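Local coordinates for protein 4-amino-4-deoxy-L-arabinose transferase or related glycosyltransferases of PMT family (Cupriavidus metallidurans, PDB 5EZM) that probably transfers aminoarabinose from a polyprenyl-phosphate carrier to lipid A, as a zinc-binding integral membrane glycosyltransferase of the GT-C fold, at residues A[93-98]-A[111-116]; A[471-476]-A[557-562]; A[485-490]-A[523-528]; A[491-496]-A[565-570]. All coordinates share one frame; numbering follows the deposited sequence.

Contact 1. Residues A[93-98]-A[111-116]; sequences MWVTVV and RLAVAL. With MPG ([(Z)-octadec-9-enyl] (2R)-2,3-bis(oxidanyl)propanoate), chain H.
With chi1 at 178°, Val95 swings CG1 to the far side of CB from its backbone N, and this methyl meets Ala113 CB at 3.7 Å. Thr96, next along the helix, sets its OG1 beside the backbone N (chi1 -55°), from where the hydroxyl hydrogen-bonds to the carbonyl O of His92, one turn back. Thr96 OG1 also accepts a hydrogen bond from a water, 2.8 Å away. That water in turn takes the backbone N-H of Ala113, with 2.9 Å between Ala113 N and the water oxygen. Arg111 holds the N-cap position of helix 112-133, so Ala113 N belongs to the first turn of the helix, and the water serves as acceptor for its N-H. In the GT-C membrane domain this pairs helix 91-103 with the start of helix 112-133, a predicted transmembrane helix reached through the short helix 107-110. The small side chain of Ala113 lets the backbones come close, the CA atoms of Thr96 and Ala113 lying 5.9 Å apart. A lipid chain, MPG, runs along the apolar side of the junction. Val95 CG1 meets its C5 at 3.9 Å, and Val98 CG1 approaches the same carbon; from the other helix Leu112 CD2 lies 3.8 Å from MPG C7, while Leu116 CD1 packs against C6.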
# COMPACT_ATOMS: atom_id res chain seq x y z
N MET A 93 -3.36 -11.57 0.40
CA MET A 93 -4.41 -12.14 1.23
C MET A 93 -3.90 -13.33 2.03
O MET A 93 -4.28 -13.50 3.19
CB MET A 93 -5.60 -12.54 0.36
CG MET A 93 -6.49 -11.36 -0.03
SD MET A 93 -5.72 -10.23 -1.21
CE MET A 93 -6.08 -11.07 -2.75
N TRP A 94 -3.05 -14.17 1.43
CA TRP A 94 -2.45 -15.27 2.17
C TRP A 94 -1.72 -14.76 3.41
O TRP A 94 -1.93 -15.27 4.52
CB TRP A 94 -1.48 -16.04 1.27
CG TRP A 94 -2.15 -16.82 0.20
CD1 TRP A 94 -3.48 -17.11 0.09
CD2 TRP A 94 -1.52 -17.43 -0.93
NE1 TRP A 94 -3.72 -17.86 -1.04
CE2 TRP A 94 -2.53 -18.07 -1.68
CE3 TRP A 94 -0.20 -17.50 -1.38
CZ2 TRP A 94 -2.26 -18.77 -2.86
CZ3 TRP A 94 0.07 -18.20 -2.56
CH2 TRP A 94 -0.96 -18.82 -3.28
N VAL A 95 -0.89 -13.73 3.24
CA VAL A 95 -0.14 -13.19 4.37
C VAL A 95 -1.09 -12.63 5.41
O VAL A 95 -0.98 -12.92 6.61
CB VAL A 95 0.86 -12.12 3.89
CG1 VAL A 95 1.60 -11.53 5.08
CG2 VAL A 95 1.85 -12.73 2.90
N THR A 96 -2.06 -11.82 4.97
CA THR A 96 -3.01 -11.24 5.92
C THR A 96 -3.76 -12.32 6.68
O THR A 96 -4.04 -12.16 7.87
CB THR A 96 -4.00 -10.31 5.19
OG1 THR A 96 -3.28 -9.32 4.44
CG2 THR A 96 -4.91 -9.61 6.20
N VAL A 97 -4.08 -13.43 6.02
CA VAL A 97 -4.84 -14.49 6.67
C VAL A 97 -3.98 -15.20 7.71
O VAL A 97 -4.46 -15.56 8.79
CB VAL A 97 -5.40 -15.48 5.63
CG1 VAL A 97 -5.87 -16.75 6.31
CG2 VAL A 97 -6.56 -14.85 4.89
N VAL A 98 -2.70 -15.43 7.40
CA VAL A 98 -1.81 -15.96 8.42
C VAL A 98 -1.77 -15.02 9.62
O VAL A 98 -1.83 -15.45 10.78
CB VAL A 98 -0.40 -16.21 7.84
CG1 VAL A 98 0.56 -16.64 8.94
CG2 VAL A 98 -0.46 -17.26 6.75
N ARG A 111 -3.15 -4.62 8.41
CA ARG A 111 -2.06 -3.85 7.83
C ARG A 111 -0.71 -4.53 8.01
O ARG A 111 0.32 -3.89 7.80
CB ARG A 111 -2.03 -2.44 8.42
CG ARG A 111 -3.23 -1.59 8.02
CD ARG A 111 -3.05 -0.14 8.41
NE ARG A 111 -3.77 0.20 9.63
CZ ARG A 111 -4.88 0.93 9.67
NH1 ARG A 111 -5.40 1.41 8.55
NH2 ARG A 111 -5.46 1.19 10.83
N LEU A 112 -0.70 -5.80 8.39
CA LEU A 112 0.55 -6.45 8.76
C LEU A 112 1.40 -6.76 7.53
O LEU A 112 2.63 -6.62 7.56
CB LEU A 112 0.26 -7.72 9.55
CG LEU A 112 1.37 -8.22 10.47
CD1 LEU A 112 1.68 -7.17 11.52
CD2 LEU A 112 0.97 -9.53 11.13
N ALA A 113 0.76 -7.18 6.43
CA ALA A 113 1.50 -7.52 5.22
C ALA A 113 2.28 -6.32 4.69
O ALA A 113 3.44 -6.46 4.28
CB ALA A 113 0.55 -8.05 4.16
N VAL A 114 1.67 -5.14 4.71
CA VAL A 114 2.36 -3.97 4.16
C VAL A 114 3.46 -3.49 5.10
O VAL A 114 4.50 -3.00 4.64
CB VAL A 114 1.35 -2.85 3.83
CG1 VAL A 114 0.41 -3.32 2.74
CG2 VAL A 114 0.56 -2.45 5.06
N ALA A 115 3.26 -3.62 6.41
CA ALA A 115 4.31 -3.21 7.35
C ALA A 115 5.53 -4.11 7.22
O ALA A 115 6.67 -3.63 7.12
CB ALA A 115 3.78 -3.23 8.78
N LEU A 116 5.31 -5.43 7.19
CA LEU A 116 6.42 -6.35 6.99
C LEU A 116 7.06 -6.15 5.62
O LEU A 116 8.28 -6.30 5.49
CB LEU A 116 5.95 -7.80 7.16
CG LEU A 116 5.39 -8.16 8.53
CD1 LEU A 116 5.01 -9.63 8.58
CD2 LEU A 116 6.37 -7.82 9.64
C2 MPG H . 3.37 -15.86 5.58
C3 MPG H . 4.68 -15.11 5.82
C4 MPG H . 4.63 -14.16 7.02
C5 MPG H . 3.24 -14.02 7.66
C6 MPG H . 3.25 -13.13 8.91
C7 MPG H . 1.83 -12.77 9.39
C1 MPG H . 3.39 -16.66 4.27
O HOH W 1 -2.00 -8.08 6.54

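Contact 2. Residues A[471-476]-A[557-562]; sequences PQIAQK and YVVARD
Val559 is the first residue along strand 557-561 to meet helix 470-474, its CG1 lying 4.3 Å from the CA of Ile473. The side chains themselves are no closer, with 4.4 Å between Val559 CG1 and Ile473 CG1. At Val559 the backbone leaves extended geometry (phi/psi -87/-48°), and both Val559 and the next residue, Ala560, face Val567 of the adjacent strand 566-569 in a classic beta bulge. This extra residue in an outermost strand of the mixed sheet explains why two successive side chains point to the helix instead of taking opposite faces. Ala560 therefore offers its CB to the same isoleucine, 3.8 Å from Ile473 CG1, a branch placed beside the backbone N by chi1 of -58°. On the exposed side, the CB of Gln472 comes within 4.5 Å of Ala560 CB. The contact is wholly apolar, and Ile473 also touches Met539 of strand 539-542 and Leu497 of helix 493-497. Beyond the bulge, the side chain of Arg561 starts away from the helix, and the strand ends there, with Asp562 already part of the following turn.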
# COMPACT_ATOMS: atom_id res chain seq x y z
N PRO A 471 -21.55 -0.84 16.04
CA PRO A 471 -22.21 -1.47 17.21
C PRO A 471 -23.72 -1.33 17.23
O PRO A 471 -24.41 -2.28 17.60
CB PRO A 471 -21.55 -0.76 18.40
CG PRO A 471 -20.23 -0.34 17.90
CD PRO A 471 -20.46 0.05 16.47
N GLN A 472 -24.25 -0.16 16.85
CA GLN A 472 -25.71 0.00 16.79
C GLN A 472 -26.33 -1.02 15.84
O GLN A 472 -27.37 -1.62 16.15
CB GLN A 472 -26.06 1.42 16.35
CG GLN A 472 -25.72 2.50 17.37
CD GLN A 472 -26.67 2.51 18.55
OE1 GLN A 472 -27.78 1.97 18.47
NE2 GLN A 472 -26.25 3.13 19.65
N ILE A 473 -25.72 -1.23 14.67
CA ILE A 473 -26.26 -2.16 13.69
C ILE A 473 -26.13 -3.59 14.18
O ILE A 473 -27.04 -4.41 14.00
CB ILE A 473 -25.55 -1.96 12.34
CG1 ILE A 473 -25.73 -0.52 11.85
CG2 ILE A 473 -26.08 -2.94 11.30
CD1 ILE A 473 -24.93 -0.19 10.63
N ALA A 474 -24.99 -3.93 14.80
CA ALA A 474 -24.73 -5.30 15.21
C ALA A 474 -25.66 -5.76 16.32
O ALA A 474 -25.82 -6.98 16.51
CB ALA A 474 -23.28 -5.44 15.67
N GLN A 475 -26.28 -4.84 17.06
CA GLN A 475 -27.18 -5.23 18.13
C GLN A 475 -28.37 -6.02 17.60
O GLN A 475 -28.88 -6.92 18.27
CB GLN A 475 -27.66 -4.00 18.90
CG GLN A 475 -28.48 -4.31 20.15
CD GLN A 475 -29.08 -3.07 20.79
OE1 GLN A 475 -28.77 -1.94 20.41
NE2 GLN A 475 -29.97 -3.28 21.76
N LYS A 476 -28.83 -5.70 16.38
CA LYS A 476 -29.98 -6.37 15.79
C LYS A 476 -29.66 -7.19 14.55
O LYS A 476 -30.50 -7.99 14.14
CB LYS A 476 -31.06 -5.34 15.43
CG LYS A 476 -31.69 -4.67 16.64
CD LYS A 476 -32.36 -5.70 17.53
CE LYS A 476 -33.00 -5.04 18.75
NZ LYS A 476 -32.00 -4.32 19.59
N TYR A 557 -37.32 1.53 7.94
CA TYR A 557 -37.05 2.06 9.27
C TYR A 557 -35.55 2.18 9.47
O TYR A 557 -34.81 1.21 9.29
CB TYR A 557 -37.69 1.17 10.33
CG TYR A 557 -39.17 0.97 10.09
CD1 TYR A 557 -40.11 1.81 10.67
CD2 TYR A 557 -39.63 -0.06 9.27
CE1 TYR A 557 -41.47 1.64 10.44
CE2 TYR A 557 -40.98 -0.24 9.03
CZ TYR A 557 -41.89 0.61 9.62
OH TYR A 557 -43.23 0.43 9.39
N VAL A 558 -35.10 3.37 9.85
CA VAL A 558 -33.68 3.69 9.88
C VAL A 558 -33.03 3.05 11.10
O VAL A 558 -33.43 3.31 12.24
CB VAL A 558 -33.45 5.21 9.88
CG1 VAL A 558 -31.97 5.51 9.75
CG2 VAL A 558 -34.25 5.86 8.76
N VAL A 559 -32.02 2.22 10.87
CA VAL A 559 -31.27 1.61 11.96
C VAL A 559 -30.13 2.51 12.41
O VAL A 559 -29.95 2.77 13.60
CB VAL A 559 -30.75 0.22 11.56
CG1 VAL A 559 -30.08 -0.46 12.75
CG2 VAL A 559 -31.88 -0.64 11.03
N ALA A 560 -29.33 3.01 11.46
CA ALA A 560 -28.22 3.89 11.83
C ALA A 560 -27.88 4.79 10.65
O ALA A 560 -28.18 4.48 9.50
CB ALA A 560 -26.99 3.09 12.28
N ARG A 561 -27.24 5.92 10.96
CA ARG A 561 -26.79 6.86 9.94
C ARG A 561 -25.42 7.40 10.32
O ARG A 561 -25.08 7.50 11.49
CB ARG A 561 -27.75 8.05 9.78
CG ARG A 561 -29.21 7.69 9.66
CD ARG A 561 -30.08 8.94 9.52
NE ARG A 561 -29.79 9.96 10.52
CZ ARG A 561 -30.32 9.98 11.74
NH1 ARG A 561 -31.15 9.03 12.13
NH2 ARG A 561 -30.00 10.95 12.59
N ASP A 562 -24.65 7.73 9.29
CA ASP A 562 -23.51 8.63 9.44
C ASP A 562 -23.50 9.53 8.21
O ASP A 562 -24.53 9.70 7.53
CB ASP A 562 -22.20 7.85 9.66
CG ASP A 562 -21.92 6.85 8.55
OD1 ASP A 562 -22.08 7.20 7.37
OD2 ASP A 562 -21.53 5.71 8.88

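Contact 3. Residues A[485-490]-A[523-528]; sequences GVQMLD and PDVDSF
Strand 483-486 ends facing the first turn of helix 525-534, with Val486 CA and Val525 CA 7.0 Å apart and Gln487 turning the chain out of the strand in a left-handed helical conformation. The two methyls of Val486 serve different partners. CG2 lies over one face of the Phe528 ring in a CH-pi contact, 4.1 Å from the centroid and 26° off the ring normal, nearest to the far end of the ring at CZ. Val486 CG1 meets Val525 CG1 at 4.3 Å. The other methyl of Val525, CG2, rests against the extended side chain of Gln487, 3.9 Å from the amide carbon CD, the two side chains crossing at about a right angle. Phe528 can present its face because CG stands anti to the backbone N (chi1 164°); Tyr484 meets the same ring edge-to-face, and Leu550 of helix 544-550 touches Val486, Val525 and Phe528 alike. The helix start is secured within its own segment. Asp524 occupies the N-cap position, and Ser527 OG donates to Asp524 OD1 at 2.8 Å, on the syn side of the carboxylate and 21° out of its plane. In the fold, helix 525-534 belongs to the connection from strand 502-504 to the parallel strand 539-542, a beta-alpha-beta crossover that passes over strand 483-486 lying between them. No hydrogen bond joins the two segments, so their attraction rests on dispersion and CH-pi contact, with the side chain of Gln487 lying across Val525 at the exposed edge of the apolar patch.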
# COMPACT_ATOMS: atom_id res chain seq x y z
N GLY A 485 -26.64 -4.35 -0.09
CA GLY A 485 -25.96 -3.15 -0.52
C GLY A 485 -26.67 -2.55 -1.71
O GLY A 485 -26.46 -2.97 -2.85
N VAL A 486 -27.54 -1.57 -1.46
CA VAL A 486 -28.39 -1.01 -2.50
C VAL A 486 -27.60 -0.04 -3.36
O VAL A 486 -27.51 1.15 -3.04
CB VAL A 486 -29.63 -0.33 -1.89
CG1 VAL A 486 -30.64 0.01 -2.98
CG2 VAL A 486 -30.26 -1.24 -0.83
N GLN A 487 -27.01 -0.55 -4.44
CA GLN A 487 -26.17 0.24 -5.34
C GLN A 487 -25.08 0.98 -4.56
O GLN A 487 -24.79 2.15 -4.81
CB GLN A 487 -27.01 1.21 -6.17
CG GLN A 487 -27.88 0.52 -7.21
CD GLN A 487 -28.60 1.49 -8.11
OE1 GLN A 487 -28.90 2.62 -7.71
NE2 GLN A 487 -28.89 1.06 -9.33
N MET A 488 -24.47 0.28 -3.61
CA MET A 488 -23.41 0.85 -2.79
C MET A 488 -22.49 -0.27 -2.34
O MET A 488 -22.93 -1.19 -1.64
CB MET A 488 -23.98 1.60 -1.57
CG MET A 488 -22.96 1.84 -0.47
SD MET A 488 -23.47 3.06 0.75
CE MET A 488 -23.11 4.59 -0.11
N LEU A 489 -21.23 -0.20 -2.76
CA LEU A 489 -20.22 -1.17 -2.35
C LEU A 489 -19.47 -0.56 -1.17
O LEU A 489 -18.44 0.10 -1.33
CB LEU A 489 -19.28 -1.51 -3.50
CG LEU A 489 -18.18 -2.54 -3.18
CD1 LEU A 489 -18.77 -3.76 -2.49
CD2 LEU A 489 -17.44 -2.94 -4.45
N ASP A 490 -20.02 -0.75 0.03
CA ASP A 490 -19.36 -0.28 1.23
C ASP A 490 -18.13 -1.14 1.51
O ASP A 490 -18.24 -2.36 1.66
CB ASP A 490 -20.32 -0.31 2.42
CG ASP A 490 -19.92 0.64 3.52
OD1 ASP A 490 -20.81 1.28 4.10
OD2 ASP A 490 -18.70 0.76 3.80
N PRO A 523 -30.46 -8.69 -8.75
CA PRO A 523 -29.97 -8.06 -9.99
C PRO A 523 -30.23 -6.57 -10.05
O PRO A 523 -29.34 -5.81 -10.44
CB PRO A 523 -30.73 -8.81 -11.09
CG PRO A 523 -31.28 -10.04 -10.44
CD PRO A 523 -31.52 -9.67 -9.02
N ASP A 524 -31.43 -6.13 -9.69
CA ASP A 524 -31.81 -4.73 -9.81
C ASP A 524 -32.62 -4.33 -8.58
O ASP A 524 -33.14 -5.18 -7.85
CB ASP A 524 -32.62 -4.47 -11.08
CG ASP A 524 -33.82 -5.39 -11.21
OD1 ASP A 524 -33.79 -6.49 -10.61
OD2 ASP A 524 -34.79 -5.02 -11.89
N VAL A 525 -32.72 -3.02 -8.36
CA VAL A 525 -33.43 -2.51 -7.19
C VAL A 525 -34.91 -2.88 -7.26
O VAL A 525 -35.55 -3.08 -6.22
CB VAL A 525 -33.23 -0.98 -7.08
CG1 VAL A 525 -33.86 -0.45 -5.80
CG2 VAL A 525 -31.75 -0.63 -7.14
N ASP A 526 -35.46 -3.01 -8.46
CA ASP A 526 -36.88 -3.31 -8.59
C ASP A 526 -37.21 -4.68 -8.02
O ASP A 526 -38.28 -4.87 -7.41
CB ASP A 526 -37.31 -3.20 -10.06
CG ASP A 526 -37.36 -1.76 -10.54
OD1 ASP A 526 -37.96 -0.92 -9.85
OD2 ASP A 526 -36.79 -1.47 -11.62
N SER A 527 -36.31 -5.66 -8.18
CA SER A 527 -36.49 -6.93 -7.50
C SER A 527 -36.22 -6.79 -6.00
O SER A 527 -36.84 -7.49 -5.19
CB SER A 527 -35.56 -7.99 -8.10
OG SER A 527 -35.74 -8.08 -9.50
N PHE A 528 -35.32 -5.89 -5.63
CA PHE A 528 -35.03 -5.66 -4.22
C PHE A 528 -36.25 -5.12 -3.49
O PHE A 528 -36.37 -5.33 -2.27
CB PHE A 528 -33.85 -4.71 -4.07
CG PHE A 528 -33.72 -4.13 -2.69
CD1 PHE A 528 -33.24 -4.90 -1.64
CD2 PHE A 528 -34.09 -2.82 -2.44
CE1 PHE A 528 -33.12 -4.37 -0.37
CE2 PHE A 528 -33.97 -2.28 -1.17
CZ PHE A 528 -33.49 -3.05 -0.14

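Contact 4. Residues A[491-496]-A[565-570]; sequences HTLPFY and RVVVAN
Apolar contact centres on Leu493, whose CD2 touches the aliphatic part of Arg565 at CD, 3.7 Å away, and also meets Val567 CG2 at 4.2 Å. Leu493 CB comes up obliquely to the guanidinium, 4.0 Å from Arg565 NE. The arginine gets there by a folded course: CG is held between the backbone N and the carbonyl carbon (chi1 48°), and a second bend at chi3 (73°) swings the head group toward the start of helix 493-497.

Polar contact is looser across the two segments. Thr492 OG1 stands 3.5 Å from Arg565 NH2, a proximity without a hydrogen bond, and the hydroxyl instead bonds to the carbonyl O of Ser465. The charge of Arg565 is met by two carboxylates, since NE forms a salt bridge with Asp490 OD1 and NH1 another with Asp562 OD2; NH1 also bonds to Ala464 O. The second oxygen of Asp490 accepts from the backbone N atoms of Thr492 and Leu493, so one carboxylate both caps the turn that leads into helix 493-497 and pairs with the arginine, and would probably stabilise the positive charge of Arg565 in this buried setting.

Leu493 continues into the core of the C-terminal domain, touching Val541 of strand 539-542 and Ile473 of helix 470-474. Helix 493-497 is thereby laid against the sheet beside strand 566-569, while Tyr496 OH turns the other way and hydrogen-bonds to Glu107 and to the backbone of Leu54.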
# COMPACT_ATOMS: atom_id res chain seq x y z
N HIS A 491 -16.96 -0.51 1.56
CA HIS A 491 -15.72 -1.26 1.66
C HIS A 491 -15.25 -1.48 3.10
O HIS A 491 -14.38 -2.33 3.32
CB HIS A 491 -14.61 -0.56 0.88
CG HIS A 491 -14.81 -0.58 -0.61
ND1 HIS A 491 -14.57 -1.70 -1.37
CD2 HIS A 491 -15.22 0.38 -1.46
CE1 HIS A 491 -14.82 -1.42 -2.64
NE2 HIS A 491 -15.22 -0.16 -2.72
N THR A 492 -15.79 -0.74 4.06
CA THR A 492 -15.31 -0.83 5.44
C THR A 492 -16.35 -1.33 6.42
O THR A 492 -16.00 -2.06 7.35
CB THR A 492 -14.81 0.54 5.91
OG1 THR A 492 -15.86 1.51 5.77
CG2 THR A 492 -13.61 0.98 5.08
N LEU A 493 -17.62 -0.98 6.24
CA LEU A 493 -18.64 -1.38 7.20
C LEU A 493 -18.85 -2.89 7.26
O LEU A 493 -18.98 -3.41 8.39
CB LEU A 493 -19.96 -0.66 6.89
CG LEU A 493 -21.11 -0.94 7.88
CD1 LEU A 493 -20.75 -0.42 9.26
CD2 LEU A 493 -22.40 -0.32 7.39
N PRO A 494 -18.91 -3.64 6.15
CA PRO A 494 -19.05 -5.10 6.29
C PRO A 494 -17.92 -5.74 7.09
O PRO A 494 -18.17 -6.69 7.84
CB PRO A 494 -19.08 -5.60 4.84
CG PRO A 494 -18.65 -4.45 4.00
CD PRO A 494 -19.03 -3.22 4.75
N PHE A 495 -16.69 -5.24 6.96
CA PHE A 495 -15.59 -5.77 7.77
C PHE A 495 -15.86 -5.57 9.25
O PHE A 495 -15.73 -6.50 10.05
CB PHE A 495 -14.27 -5.12 7.38
CG PHE A 495 -13.11 -5.52 8.26
CD1 PHE A 495 -12.41 -6.70 8.02
CD2 PHE A 495 -12.72 -4.73 9.33
CE1 PHE A 495 -11.34 -7.07 8.83
CE2 PHE A 495 -11.65 -5.10 10.15
CZ PHE A 495 -10.96 -6.27 9.90
N TYR A 496 -16.24 -4.34 9.63
CA TYR A 496 -16.49 -4.07 11.04
C TYR A 496 -17.70 -4.82 11.57
O TYR A 496 -17.78 -5.11 12.77
CB TYR A 496 -16.65 -2.56 11.27
CG TYR A 496 -15.33 -1.84 11.26
CD1 TYR A 496 -14.48 -1.91 12.36
CD2 TYR A 496 -14.92 -1.10 10.16
CE1 TYR A 496 -13.26 -1.26 12.36
CE2 TYR A 496 -13.70 -0.44 10.15
CZ TYR A 496 -12.88 -0.53 11.26
OH TYR A 496 -11.67 0.11 11.26
N ARG A 565 -23.60 6.97 4.77
CA ARG A 565 -24.44 5.80 4.60
C ARG A 565 -25.67 5.89 5.50
O ARG A 565 -25.62 6.48 6.59
CB ARG A 565 -23.66 4.50 4.89
CG ARG A 565 -22.86 4.55 6.18
CD ARG A 565 -22.13 3.25 6.49
NE ARG A 565 -20.96 3.01 5.65
CZ ARG A 565 -19.78 3.64 5.78
NH1 ARG A 565 -19.61 4.57 6.71
NH2 ARG A 565 -18.78 3.33 4.97
N VAL A 566 -26.77 5.33 5.00
CA VAL A 566 -27.99 5.11 5.76
C VAL A 566 -28.21 3.60 5.82
O VAL A 566 -28.11 2.92 4.79
CB VAL A 566 -29.20 5.81 5.11
CG1 VAL A 566 -30.44 5.64 5.97
CG2 VAL A 566 -28.90 7.27 4.85
N VAL A 567 -28.49 3.10 7.02
CA VAL A 567 -28.67 1.67 7.26
C VAL A 567 -30.08 1.46 7.81
O VAL A 567 -30.41 1.98 8.89
CB VAL A 567 -27.62 1.11 8.22
CG1 VAL A 567 -27.82 -0.39 8.41
CG2 VAL A 567 -26.22 1.41 7.71
N VAL A 568 -30.89 0.69 7.08
CA VAL A 568 -32.31 0.56 7.35
C VAL A 568 -32.66 -0.92 7.52
O VAL A 568 -31.87 -1.81 7.22
CB VAL A 568 -33.17 1.19 6.24
CG1 VAL A 568 -32.81 2.66 6.07
CG2 VAL A 568 -32.97 0.44 4.94
N ALA A 569 -33.88 -1.15 8.00
CA ALA A 569 -34.46 -2.48 8.10
C ALA A 569 -35.89 -2.45 7.55
O ALA A 569 -36.51 -1.39 7.45
CB ALA A 569 -34.46 -3.00 9.54
N ASN A 570 -36.40 -3.63 7.18
CA ASN A 570 -37.74 -3.74 6.62
C ASN A 570 -38.78 -4.14 7.65
O ASN A 570 -39.96 -4.29 7.29
CB ASN A 570 -37.76 -4.73 5.45
CG ASN A 570 -37.33 -6.13 5.85
OD1 ASN A 570 -36.79 -6.34 6.93
ND2 ASN A 570 -37.56 -7.09 4.96

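How the contacts relate
Contacts 2, 3 and 4 all belong to the C-terminal domain and reach one mixed sheet, whereas contact 1 lies in the membrane domain with its lipid. Contacts 2 and 4 adjoin, centres 8 Å apart: strands 557-561 and 566-569 are neighbours, with probable hydrogen bonds such as Tyr557 O to Ala569 N at 2.8 Å, and Ile473 CD1 packs on Val567 CG2 at 3.6 Å. Contact 3, about 13 Å from contact 4 between centres, is tied to it by the carboxylate of Asp490. Contact 1 comes within about 6 Å of contact 4 at the nearest atoms without touching. All four lie away from the zinc site of Glu87, His268 and His270.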